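Local coordinates for protein nigritoxine (Vibrio nigripulchritudo, PDB 5M41) that acts as a bacterial toxin against crustaceans and insects and adopts a new fold, at residues D205-S210 with S252-Y257; Q292-A297 with I452-G457; G616-E619 with N624-E627. One frame throughout, in Å; residues are numbered along the deposited sequence.

Contact 1: residues D205-S210 with S252-Y257; sequences DVLPRS and SHLAKY
Leu-207 and Ser-210 face Leu-254 and Tyr-257 across two helical turns whose local axes come within 10.7 Å, with their N-to-C directions 66° apart. On both helices the touching residues are spaced three apart, so each pair lies on one flank of its helix. The second helix is only just beginning here: Ser-252 is its N-cap, and its OG accepts a hydrogen bond from Ala-255 N.

Two side-chain pairs bridge the helices, one apolar and one polar. In the apolar one, Leu-207 and Leu-254 cross at about a right angle, with Leu-207 CB 3.9 Å from Leu-254 CD1 and the methyl tips a little further apart. The polar part is a hydrogen bond between hydroxyls. Tyr-257 extends across with CG anti to its backbone N (chi1 -177°), and its OH donates to Ser-210 OG at 2.6 Å. That oxygen lies at the edge of the phenol ring, close to its plane, while Ser-210 CB stays 3.7 Å from Tyr-257 CE2. Ser-210 OG in turn hydrogen-bonds the backbone O of Leu-40, which makes a chain of hydrogen bonds from phenol to serine to main-chain carbonyl. The two bonds fix the rotation of the serine and give its oxygen both an incoming and an outgoing partner.

Helix 34-54 touches both helices: Leu-40 meets Leu-207, and Phe-43 meets Ser-210 and Tyr-257, whose ring also meets that of Phe-232. Leu-244 packs on Leu-207 and Leu-254, completing a buried junction of helices 34-54, 206-215, 240-245 and 253-264.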
# COMPACT_ATOMS: atom_id res chain seq x y z
N ASP A 205 -10.88 5.11 32.88
CA ASP A 205 -12.23 4.55 32.91
C ASP A 205 -13.30 5.55 32.45
O ASP A 205 -14.40 5.14 32.15
CB ASP A 205 -12.56 3.99 34.28
CG ASP A 205 -12.03 2.56 34.46
OD1 ASP A 205 -12.77 1.63 34.12
OD2 ASP A 205 -10.89 2.38 34.96
N VAL A 206 -12.97 6.84 32.40
CA VAL A 206 -13.89 7.87 31.90
C VAL A 206 -14.17 7.66 30.41
O VAL A 206 -15.31 7.77 29.94
CB VAL A 206 -13.34 9.31 32.10
CG1 VAL A 206 -14.29 10.34 31.49
CG2 VAL A 206 -13.13 9.63 33.58
N LEU A 207 -13.12 7.37 29.65
CA LEU A 207 -13.24 7.29 28.19
C LEU A 207 -14.22 6.21 27.70
O LEU A 207 -15.11 6.52 26.91
CB LEU A 207 -11.85 7.11 27.56
CG LEU A 207 -10.97 8.36 27.67
CD1 LEU A 207 -9.49 8.05 27.35
CD2 LEU A 207 -11.55 9.44 26.76
N PRO A 208 -14.07 4.94 28.18
CA PRO A 208 -15.05 3.92 27.79
C PRO A 208 -16.48 4.25 28.24
O PRO A 208 -17.42 3.91 27.54
CB PRO A 208 -14.56 2.64 28.53
CG PRO A 208 -13.56 3.10 29.55
CD PRO A 208 -12.99 4.38 29.01
N ARG A 209 -16.64 4.90 29.38
CA ARG A 209 -17.99 5.36 29.77
C ARG A 209 -18.48 6.44 28.86
O ARG A 209 -19.67 6.48 28.53
CB ARG A 209 -18.05 5.83 31.23
CG ARG A 209 -17.70 4.70 32.19
CD ARG A 209 -18.02 5.05 33.64
NE ARG A 209 -17.98 3.82 34.41
CZ ARG A 209 -17.09 3.54 35.34
NH1 ARG A 209 -16.14 4.43 35.69
NH2 ARG A 209 -17.16 2.37 35.94
N SER A 210 -17.59 7.34 28.47
CA SER A 210 -17.96 8.40 27.53
C SER A 210 -18.41 7.73 26.22
O SER A 210 -19.47 8.02 25.70
CB SER A 210 -16.80 9.38 27.33
OG SER A 210 -17.20 10.44 26.46
N SER A 252 -8.11 0.70 16.37
CA SER A 252 -8.42 1.19 17.73
C SER A 252 -9.85 1.73 17.86
O SER A 252 -10.24 2.65 17.13
CB SER A 252 -7.46 2.30 18.10
OG SER A 252 -7.92 2.96 19.27
N HIS A 253 -10.62 1.19 18.80
CA HIS A 253 -12.00 1.63 18.99
C HIS A 253 -12.04 2.97 19.66
O HIS A 253 -12.84 3.85 19.32
CB HIS A 253 -12.80 0.55 19.74
CG HIS A 253 -13.00 -0.71 18.93
ND1 HIS A 253 -14.09 -0.92 18.15
CD2 HIS A 253 -12.16 -1.81 18.73
CE1 HIS A 253 -13.97 -2.10 17.50
NE2 HIS A 253 -12.80 -2.66 17.87
N LEU A 254 -11.11 3.17 20.59
CA LEU A 254 -10.99 4.45 21.26
C LEU A 254 -10.49 5.54 20.29
O LEU A 254 -10.97 6.67 20.34
CB LEU A 254 -10.07 4.29 22.47
CG LEU A 254 -9.76 5.51 23.33
CD1 LEU A 254 -11.08 6.08 23.89
CD2 LEU A 254 -8.80 5.14 24.45
N ALA A 255 -9.52 5.23 19.42
CA ALA A 255 -9.17 6.22 18.38
C ALA A 255 -10.40 6.59 17.51
O ALA A 255 -10.60 7.77 17.12
CB ALA A 255 -8.05 5.70 17.50
N LYS A 256 -11.23 5.60 17.19
CA LYS A 256 -12.48 5.91 16.46
C LYS A 256 -13.36 6.88 17.27
O LYS A 256 -13.91 7.83 16.73
CB LYS A 256 -13.26 4.63 16.10
CG LYS A 256 -14.52 4.89 15.27
CD LYS A 256 -15.30 3.61 14.90
CE LYS A 256 -15.88 2.96 16.15
NZ LYS A 256 -16.24 1.52 15.95
N TYR A 257 -13.44 6.68 18.58
CA TYR A 257 -14.25 7.58 19.41
C TYR A 257 -13.66 9.00 19.45
O TYR A 257 -14.38 9.99 19.26
CB TYR A 257 -14.44 7.02 20.84
CG TYR A 257 -15.34 7.92 21.68
CD1 TYR A 257 -16.57 8.36 21.17
CD2 TYR A 257 -14.96 8.34 22.98
CE1 TYR A 257 -17.41 9.18 21.93
CE2 TYR A 257 -15.79 9.17 23.73
CZ TYR A 257 -17.01 9.58 23.19
OH TYR A 257 -17.86 10.40 23.90

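Contact 2: residues Q292-A297 with I452-G457; sequences QLLMSA and IVRREG
The carboxamide of Gln-292 lies broadside against the isopropyl group of Val-453, the two side chains arriving from opposite directions. Val-453 CB is 3.5 Å from Gln-292 NE2 and only slightly further from Gln-292 CD and OE1, so the whole amide rests on the branch point. The two methyls divide it between them: Val-453 CG1 sits by the nitrogen half and CG2 by the oxygen. The other flat group, the Arg-454 guanidinium, is approached obliquely by a methyl of Leu-294, whose CD2 is 3.3 Å from Arg-454 NE.

Gln-292 reaches the helix with CG in the sterically tight position between its backbone N and carbonyl carbon (chi1 77°), after which the chain runs out extended. Its amide is held at both ends: OE1 accepts from Lys-344 NZ, and NE2 donates to the backbone O of Val-450, about one turn back along the helix. These bonds hold the amide in its orientation against the valine. Leu-294 and Arg-454 cross at about a right angle. A bend of the arginine at chi3 (84°) brings its CD and NE alongside Leu-294 CD2, which is also 4.0 Å from Arg-454 CG, and leads NH2 to a salt bridge with Glu-501.

Strand 293-296 is bound to strand 340-348 of an antiparallel sheet, and Arg-454 also touches Lys-340 of that strand. The contact is thus the packing of the C-terminal part of helix 444-457 against a sheet at the protein surface, in which Gln-292 and Arg-454 set their chains and flat groups against Val-453 and Leu-294 and send their polar ends to residues beside the contact.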
# COMPACT_ATOMS: atom_id res chain seq x y z
N GLN A 292 14.37 -6.07 4.00
CA GLN A 292 13.11 -6.40 3.31
C GLN A 292 12.89 -7.90 3.16
O GLN A 292 13.85 -8.64 3.16
CB GLN A 292 13.06 -5.72 1.94
CG GLN A 292 13.91 -6.38 0.84
CD GLN A 292 14.11 -5.43 -0.34
OE1 GLN A 292 14.06 -4.21 -0.17
NE2 GLN A 292 14.30 -5.97 -1.52
N LEU A 293 11.64 -8.33 3.02
CA LEU A 293 11.35 -9.75 2.74
C LEU A 293 10.56 -9.90 1.45
O LEU A 293 9.39 -9.51 1.37
CB LEU A 293 10.61 -10.41 3.91
CG LEU A 293 10.16 -11.88 3.84
CD1 LEU A 293 11.32 -12.85 3.61
CD2 LEU A 293 9.43 -12.24 5.13
N LEU A 294 11.20 -10.49 0.44
CA LEU A 294 10.58 -10.67 -0.87
C LEU A 294 9.92 -12.04 -0.89
O LEU A 294 10.55 -13.02 -0.54
CB LEU A 294 11.63 -10.59 -1.99
CG LEU A 294 11.02 -10.63 -3.41
CD1 LEU A 294 9.97 -9.55 -3.63
CD2 LEU A 294 12.10 -10.58 -4.48
N MET A 295 8.65 -12.10 -1.29
CA MET A 295 7.93 -13.37 -1.29
C MET A 295 7.10 -13.51 -2.56
O MET A 295 6.85 -12.53 -3.26
CB MET A 295 6.99 -13.44 -0.09
CG MET A 295 7.68 -13.37 1.26
SD MET A 295 6.52 -13.06 2.60
CE MET A 295 6.20 -11.31 2.48
N SER A 296 6.64 -14.73 -2.82
CA SER A 296 5.76 -14.99 -3.94
C SER A 296 4.32 -14.75 -3.51
O SER A 296 3.93 -15.16 -2.42
CB SER A 296 5.93 -16.44 -4.41
OG SER A 296 5.00 -16.74 -5.44
N ALA A 297 3.54 -14.09 -4.35
CA ALA A 297 2.12 -13.89 -4.07
C ALA A 297 1.24 -14.94 -4.77
O ALA A 297 0.03 -14.87 -4.71
CB ALA A 297 1.68 -12.48 -4.44
N ILE A 452 17.31 -2.13 -5.72
CA ILE A 452 18.73 -2.16 -5.37
C ILE A 452 19.06 -3.41 -4.54
O ILE A 452 19.91 -4.22 -4.92
CB ILE A 452 19.19 -0.89 -4.59
CG1 ILE A 452 19.00 0.39 -5.42
CG2 ILE A 452 20.64 -1.03 -4.14
CD1 ILE A 452 19.42 0.29 -6.87
N VAL A 453 18.36 -3.56 -3.42
CA VAL A 453 18.57 -4.71 -2.55
C VAL A 453 18.49 -6.03 -3.32
O VAL A 453 19.39 -6.86 -3.19
CB VAL A 453 17.61 -4.71 -1.34
CG1 VAL A 453 17.85 -5.94 -0.47
CG2 VAL A 453 17.82 -3.43 -0.54
N ARG A 454 17.46 -6.20 -4.13
CA ARG A 454 17.31 -7.43 -4.92
C ARG A 454 18.52 -7.68 -5.82
O ARG A 454 18.99 -8.82 -5.92
CB ARG A 454 16.07 -7.38 -5.80
CG ARG A 454 14.75 -7.59 -5.10
CD ARG A 454 13.63 -7.41 -6.11
NE ARG A 454 13.39 -8.63 -6.87
CZ ARG A 454 12.53 -8.74 -7.89
NH1 ARG A 454 11.83 -7.69 -8.32
NH2 ARG A 454 12.38 -9.91 -8.50
N ARG A 455 19.00 -6.63 -6.48
CA ARG A 455 20.08 -6.73 -7.45
C ARG A 455 21.45 -6.98 -6.79
O ARG A 455 22.34 -7.53 -7.42
CB ARG A 455 20.14 -5.49 -8.33
CG ARG A 455 20.86 -5.70 -9.66
CD ARG A 455 21.25 -4.39 -10.31
NE ARG A 455 20.17 -3.40 -10.24
CZ ARG A 455 20.23 -2.24 -9.59
NH1 ARG A 455 21.34 -1.87 -8.94
NH2 ARG A 455 19.18 -1.43 -9.60
N GLU A 456 21.60 -6.57 -5.53
CA GLU A 456 22.79 -6.89 -4.74
C GLU A 456 22.80 -8.37 -4.38
O GLU A 456 23.86 -9.00 -4.31
CB GLU A 456 22.90 -6.03 -3.48
CG GLU A 456 23.01 -4.52 -3.73
CD GLU A 456 24.08 -4.12 -4.75
OE1 GLU A 456 25.20 -4.68 -4.73
OE2 GLU A 456 23.80 -3.22 -5.57
N GLY A 457 21.61 -8.93 -4.14
CA GLY A 457 21.44 -10.36 -3.95
C GLY A 457 21.79 -11.15 -5.20
O GLY A 457 22.18 -12.31 -5.11

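Contact 3: residues G616-E619 with N624-E627; sequences GDFE and NEME
Glu-625 lays its aliphatic chain over one face of the Phe-618 ring. Its CG stands 4.0 Å from the ring centroid and 24° off the normal, a CH-pi contact displaced toward the rim, and Glu-625 CB is 3.6 Å from Phe-618 CD2. The two side chains cross at about a right angle. Phe-618 places CG opposite its backbone N, and this chi1 of -169° swings the phenyl ring toward the second helix. The extended chain of Glu-625 carries its methylenes over the ring and its carboxylate toward the CB end of the phenylalanine. There Glu-625 OE2 hydrogen-bonds Tyr-609 OH, which anchors the far end of the chain.

Glu-619 behaves differently. Bent at chi2 (-142°), away from the usual staggered values, it curls back so that OE2 comes within 4.0 Å of Asn-624 CA, and its CG lies near Glu-625 N. Its carboxylate therefore sits close to the start of helix 625-632, a placement that the helix dipole would probably favour.

That helix start is capped by Asn-624, whose OD1 accepts from Glu-627 N at 2.8 Å; the donor lies well above the carbonyl plane. The first segment has its own cap, Asp-617, with OD1 bound to Asn-620 N and OD2 salt-bridged to Lys-408.

The contact thus joins the beginnings of two successive short helices, 618-621 and 625-632. Phe-618 also meets Trp-628 edge-to-face and the ring of Tyr-609 from the preceding helix 603-614, while Met-626 of the second helix packs against Phe-550 of helix 546-555.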
# COMPACT_ATOMS: atom_id res chain seq x y z
N GLY A 616 -7.46 0.32 -19.48
CA GLY A 616 -7.14 0.56 -18.07
C GLY A 616 -7.23 -0.70 -17.24
O GLY A 616 -6.83 -0.70 -16.08
N ASP A 617 -7.76 -1.77 -17.83
CA ASP A 617 -7.86 -3.07 -17.15
C ASP A 617 -7.53 -4.24 -18.10
O ASP A 617 -8.43 -4.96 -18.56
CB ASP A 617 -9.25 -3.23 -16.53
CG ASP A 617 -9.36 -4.45 -15.59
OD1 ASP A 617 -8.43 -5.29 -15.54
OD2 ASP A 617 -10.40 -4.56 -14.91
N PHE A 618 -6.25 -4.44 -18.36
CA PHE A 618 -5.83 -5.49 -19.28
C PHE A 618 -6.44 -6.84 -18.94
O PHE A 618 -6.96 -7.52 -19.83
CB PHE A 618 -4.31 -5.62 -19.30
CG PHE A 618 -3.79 -6.49 -20.41
CD1 PHE A 618 -3.43 -5.94 -21.63
CD2 PHE A 618 -3.67 -7.87 -20.24
CE1 PHE A 618 -2.94 -6.73 -22.65
CE2 PHE A 618 -3.18 -8.68 -21.26
CZ PHE A 618 -2.82 -8.10 -22.47
N GLU A 619 -6.36 -7.24 -17.67
CA GLU A 619 -6.84 -8.56 -17.24
C GLU A 619 -8.29 -8.81 -17.62
O GLU A 619 -8.65 -9.90 -18.03
CB GLU A 619 -6.68 -8.76 -15.74
CG GLU A 619 -5.33 -9.33 -15.34
CD GLU A 619 -5.41 -10.33 -14.20
OE1 GLU A 619 -4.70 -10.14 -13.19
OE2 GLU A 619 -6.17 -11.32 -14.31
N ASN A 624 -4.78 -12.93 -17.83
CA ASN A 624 -3.59 -12.63 -17.07
C ASN A 624 -2.52 -12.00 -17.98
O ASN A 624 -2.18 -12.55 -19.04
CB ASN A 624 -3.09 -13.95 -16.47
CG ASN A 624 -1.81 -13.80 -15.69
OD1 ASN A 624 -0.81 -13.30 -16.18
ND2 ASN A 624 -1.83 -14.28 -14.46
N GLU A 625 -2.03 -10.83 -17.58
CA GLU A 625 -1.17 -10.03 -18.43
C GLU A 625 0.20 -10.67 -18.56
O GLU A 625 0.81 -10.66 -19.63
CB GLU A 625 -1.07 -8.59 -17.92
CG GLU A 625 -0.31 -7.66 -18.87
CD GLU A 625 -0.16 -6.25 -18.32
OE1 GLU A 625 -0.91 -5.92 -17.38
OE2 GLU A 625 0.69 -5.47 -18.81
N MET A 626 0.67 -11.24 -17.46
CA MET A 626 1.92 -11.98 -17.43
C MET A 626 1.90 -13.16 -18.42
O MET A 626 2.85 -13.37 -19.19
CB MET A 626 2.14 -12.47 -16.00
CG MET A 626 3.52 -13.00 -15.69
SD MET A 626 3.77 -13.15 -13.91
CE MET A 626 3.69 -11.46 -13.44
N GLU A 627 0.81 -13.93 -18.38
CA GLU A 627 0.63 -15.05 -19.29
C GLU A 627 0.58 -14.50 -20.72
O GLU A 627 1.19 -15.07 -21.64
CB GLU A 627 -0.64 -15.84 -18.94
CG GLU A 627 -0.52 -16.65 -17.65
CD GLU A 627 -1.77 -17.45 -17.30
OE1 GLU A 627 -2.85 -17.21 -17.84
OE2 GLU A 627 -1.67 -18.34 -16.44

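How the contacts relate
The three contacts share no secondary-structure element and follow one another along the chain. Contact 1 is the buried one, contact 2 lies at the surface, and contact 3 is intermediate, with two buried and one exposed residue among the four that touch. Contacts 1 and 3 lie on opposite sides of the chain's centre, whereas contacts 2 and 3 approach to about 9 Å between nearest atoms without touching. Chemistry follows place: the core helix pair of contact 1 combines leucine packing with a tyrosine-serine hydrogen bond between the helices, while contacts 2 and 3 set polar side chains, by their carbon chains or an amide group, against apolar ones, strand against helix in one and helix start against helix start in the other.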